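Local coordinates for uncharacterized protein (PDB 3T8K) that is of unknown function but folds as an array of alpha-hairpins of the ankyrin-repeat type, a scaffold often used in protein binding, at residues 77-82 against 99-104. Sequence-based numbering, arbitrary orientation.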
ATOM      1  N   THR A  77      -6.606  -4.901  12.477  1.00 20.98           N
ATOM      2  CA  THR A  77      -6.749  -3.667  13.252  1.00 22.92           C
ATOM      3  C   THR A  77      -6.258  -2.443  12.489  1.00 22.53           C
ATOM      4  O   THR A  77      -5.659  -2.563  11.417  1.00 22.16           O
ATOM      5  CB  THR A  77      -5.947  -3.726  14.552  1.00 24.49           C
ATOM      6  OG1 THR A  77      -4.555  -3.798  14.227  1.00 24.32           O
ATOM      7  CG2 THR A  77      -6.338  -4.938  15.372  1.00 26.11           C
ATOM      8  N   LEU A  78      -6.503  -1.264  13.059  1.00 20.50           N
ATOM      9  CA  LEU A  78      -6.067  -0.017  12.448  1.00 22.03           C
ATOM     10  C   LEU A  78      -4.551   0.045  12.326  1.00 19.44           C
ATOM     11  O   LEU A  78      -4.022   0.801  11.516  1.00 20.39           O
ATOM     12  CB  LEU A  78      -6.565   1.179  13.262  1.00 21.81           C
ATOM     13  CG  LEU A  78      -8.092   1.318  13.275  1.00 23.15           C
ATOM     14  CD1 LEU A  78      -8.465   2.580  14.004  1.00 23.45           C
ATOM     15  CD2 LEU A  78      -8.636   1.333  11.859  1.00 24.20           C
ATOM     16  N   PHE A  79      -3.848  -0.748  13.126  1.00 21.34           N
ATOM     17  CA  PHE A  79      -2.388  -0.682  13.094  1.00 19.03           C
ATOM     18  C   PHE A  79      -1.796  -1.031  11.726  1.00 18.84           C
ATOM     19  O   PHE A  79      -0.723  -0.541  11.373  1.00 21.20           O
ATOM     20  CB  PHE A  79      -1.774  -1.563  14.183  1.00 20.08           C
ATOM     21  CG  PHE A  79      -1.968  -1.036  15.569  1.00 19.74           C
ATOM     22  CD1 PHE A  79      -1.297   0.107  15.990  1.00 18.92           C
ATOM     23  CD2 PHE A  79      -2.811  -1.683  16.458  1.00 19.28           C
ATOM     24  CE1 PHE A  79      -1.461   0.598  17.275  1.00 19.96           C
ATOM     25  CE2 PHE A  79      -2.986  -1.200  17.745  1.00 24.71           C
ATOM     26  CZ  PHE A  79      -2.308  -0.052  18.158  1.00 23.27           C
ATOM     27  N   PHE A  80      -2.482  -1.876  10.955  1.00 21.68           N
ATOM     28  CA  PHE A  80      -1.899  -2.341   9.700  1.00 20.83           C
ATOM     29  C   PHE A  80      -1.757  -1.222   8.673  1.00 23.67           C
ATOM     30  O   PHE A  80      -0.657  -0.968   8.194  1.00 21.69           O
ATOM     31  CB  PHE A  80      -2.663  -3.526   9.113  1.00 21.11           C
ATOM     32  CG  PHE A  80      -1.946  -4.195   7.953  1.00 21.60           C
ATOM     33  CD1 PHE A  80      -0.795  -4.946   8.168  1.00 26.17           C
ATOM     34  CD2 PHE A  80      -2.434  -4.075   6.652  1.00 24.53           C
ATOM     35  CE1 PHE A  80      -0.139  -5.563   7.108  1.00 26.07           C
ATOM     36  CE2 PHE A  80      -1.785  -4.689   5.590  1.00 28.18           C
ATOM     37  CZ  PHE A  80      -0.636  -5.432   5.816  1.00 26.30           C
ATOM     38  N   PRO A  81      -2.866  -0.537   8.338  1.00 22.32           N
ATOM     39  CA  PRO A  81      -2.691   0.554   7.376  1.00 18.83           C
ATOM     40  C   PRO A  81      -1.829   1.667   7.947  1.00 17.36           C
ATOM     41  O   PRO A  81      -1.138   2.337   7.181  1.00 21.30           O
ATOM     42  CB  PRO A  81      -4.131   1.037   7.107  1.00 19.54           C
ATOM     43  CG  PRO A  81      -4.945   0.493   8.242  1.00 21.11           C
ATOM     44  CD  PRO A  81      -4.286  -0.796   8.630  1.00 23.35           C
ATOM     45  N   LEU A  82      -1.867   1.862   9.264  1.00 17.13           N
ATOM     46  CA  LEU A  82      -1.001   2.846   9.916  1.00 22.46           C
ATOM     47  C   LEU A  82       0.460   2.575   9.581  1.00 22.35           C
ATOM     48  O   LEU A  82       1.185   3.460   9.120  1.00 21.63           O
ATOM     49  CB  LEU A  82      -1.169   2.790  11.432  1.00 23.63           C
ATOM     50  CG  LEU A  82      -0.185   3.656  12.226  1.00 21.20           C
ATOM     51  CD1 LEU A  82      -0.408   5.130  11.934  1.00 21.65           C
ATOM     52  CD2 LEU A  82      -0.352   3.396  13.707  1.00 21.42           C
ATOM     53  N   ILE A  99      -1.708   6.946  20.493  1.00 23.90           N
ATOM     54  CA  ILE A  99      -3.112   7.219  20.774  1.00 24.42           C
ATOM     55  C   ILE A  99      -3.965   5.964  20.612  1.00 26.30           C
ATOM     56  O   ILE A  99      -4.864   5.707  21.416  1.00 25.69           O
ATOM     57  CB  ILE A  99      -3.641   8.347  19.877  1.00 28.19           C
ATOM     58  CG1 ILE A  99      -2.972   9.670  20.265  1.00 28.40           C
ATOM     59  CG2 ILE A  99      -5.153   8.467  19.993  1.00 33.68           C
ATOM     60  CD1 ILE A  99      -3.241  10.771  19.275  1.00 39.59           C
ATOM     61  N   PHE A 100      -3.688   5.179  19.575  1.00 26.75           N
ATOM     62  CA  PHE A 100      -4.427   3.939  19.370  1.00 23.73           C
ATOM     63  C   PHE A 100      -4.247   3.005  20.565  1.00 28.84           C
ATOM     64  O   PHE A 100      -5.199   2.360  21.004  1.00 28.96           O
ATOM     65  CB  PHE A 100      -3.993   3.219  18.094  1.00 19.71           C
ATOM     66  CG  PHE A 100      -4.396   3.912  16.828  1.00 24.78           C
ATOM     67  CD1 PHE A 100      -5.278   4.975  16.844  1.00 28.93           C
ATOM     68  CD2 PHE A 100      -3.898   3.484  15.610  1.00 26.13           C
ATOM     69  CE1 PHE A 100      -5.655   5.608  15.663  1.00 31.22           C
ATOM     70  CE2 PHE A 100      -4.273   4.113  14.427  1.00 27.63           C
ATOM     71  CZ  PHE A 100      -5.142   5.178  14.457  1.00 29.84           C
ATOM     72  N   LEU A 101      -3.018   2.913  21.075  1.00 27.95           N
ATOM     73  CA  LEU A 101      -2.746   2.065  22.228  1.00 27.72           C
ATOM     74  C   LEU A 101      -3.475   2.566  23.469  1.00 29.81           C
ATOM     75  O   LEU A 101      -4.047   1.778  24.222  1.00 30.88           O
ATOM     76  CB  LEU A 101      -1.240   1.969  22.499  1.00 26.69           C
ATOM     77  CG  LEU A 101      -0.434   1.199  21.452  1.00 24.79           C
ATOM     78  CD1 LEU A 101       1.072   1.242  21.750  1.00 26.01           C
ATOM     79  CD2 LEU A 101      -0.903  -0.245  21.367  1.00 28.68           C
ATOM     80  N   GLU A 102      -3.450   3.877  23.684  1.00 30.49           N
ATOM     81  CA  GLU A 102      -4.095   4.465  24.848  1.00 31.80           C
ATOM     82  C   GLU A 102      -5.599   4.240  24.803  1.00 34.02           C
ATOM     83  O   GLU A 102      -6.245   4.113  25.842  1.00 35.23           O
ATOM     84  CB  GLU A 102      -3.779   5.960  24.948  1.00 34.71           C
ATOM     85  CG  GLU A 102      -2.320   6.244  25.271  1.00 45.19           C
ATOM     86  CD  GLU A 102      -1.958   7.713  25.155  1.00 54.01           C
ATOM     87  OE1 GLU A 102      -2.717   8.468  24.509  1.00 53.88           O
ATOM     88  OE2 GLU A 102      -0.907   8.108  25.712  1.00 58.60           O
ATOM     89  N   LYS A 103      -6.149   4.189  23.596  1.00 30.24           N
ATOM     90  CA  LYS A 103      -7.588   4.043  23.432  1.00 34.15           C
ATOM     91  C   LYS A 103      -8.010   2.597  23.200  1.00 33.09           C
ATOM     92  O   LYS A 103      -9.144   2.332  22.810  1.00 34.83           O
ATOM     93  CB  LYS A 103      -8.111   4.975  22.335  1.00 36.27           C
ATOM     94  CG  LYS A 103      -8.015   6.443  22.731  1.00 45.51           C
ATOM     95  CD  LYS A 103      -8.807   7.345  21.797  1.00 48.33           C
ATOM     96  CE  LYS A 103      -8.800   8.787  22.295  1.00 54.17           C
ATOM     97  NZ  LYS A 103      -9.562   8.968  23.570  1.00 56.72           N
ATOM     98  N   GLY A 104      -7.088   1.667  23.441  1.00 33.85           N
ATOM     99  CA  GLY A 104      -7.429   0.257  23.521  1.00 37.01           C
ATOM    100  C   GLY A 104      -7.317  -0.594  22.265  1.00 37.38           C
ATOM    101  O   GLY A 104      -7.748  -1.745  22.265  1.00 38.05           O
TER
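The carbonyl oxygen Phe100 O is gripped twice at the end of helix 90-102: weakly by Lys103 N at 3.3 Å, and by the amide of Ala105, just beyond the segment. The latter bond, with Gly104 N to Leu101 O at 3.1 Å, makes a Schellman motif in which Gly104, at a phi of 93°, turns the chain out of the helix. Across the interface there are no hydrogen bonds, and the contact is carried by hydrocarbon. The side chains of Phe79 and Phe100 run antiparallel, so that Phe100 CB lies against the far rim of the Phe79 ring at CE1 and CZ. The rings meet edge-to-face, Phe100 presenting its edge to the face of Phe79, with centroids 5.9 Å apart and planes at 75°. Here the start of helix 79-85 packs against the end of the next helix, 90-102, an arrangement consistent with the helical hairpin of the ankyrin fold. Thr77 caps that start by accepting a weak bond from Phe79 N. At the tip of the Phe79 ring, CZ is 3.7 Å from Phe100 CB and 3.5 Å from Leu101 CD2, the leucine side chain lying roughly perpendicular to that of the phenylalanine. Phe79 also touches Ala105, Ile107 and Val118 in the loops that follow helix 90-102. An alanine in place of Phe79 would remove the ring and would probably loosen these contacts and those to Phe100 and Leu101. Leu78 lays CD1 over one face of the Phe100 ring, toward its rim, while its CB lies 3.9 Å from Phe100 CE2. From the next turn of the helix, Leu82, with CG anti to the backbone N, reaches tip to tip to place CD2 4.0 Å from Phe100 CD2. Ile62 of helix 51-63 also packs on Phe100.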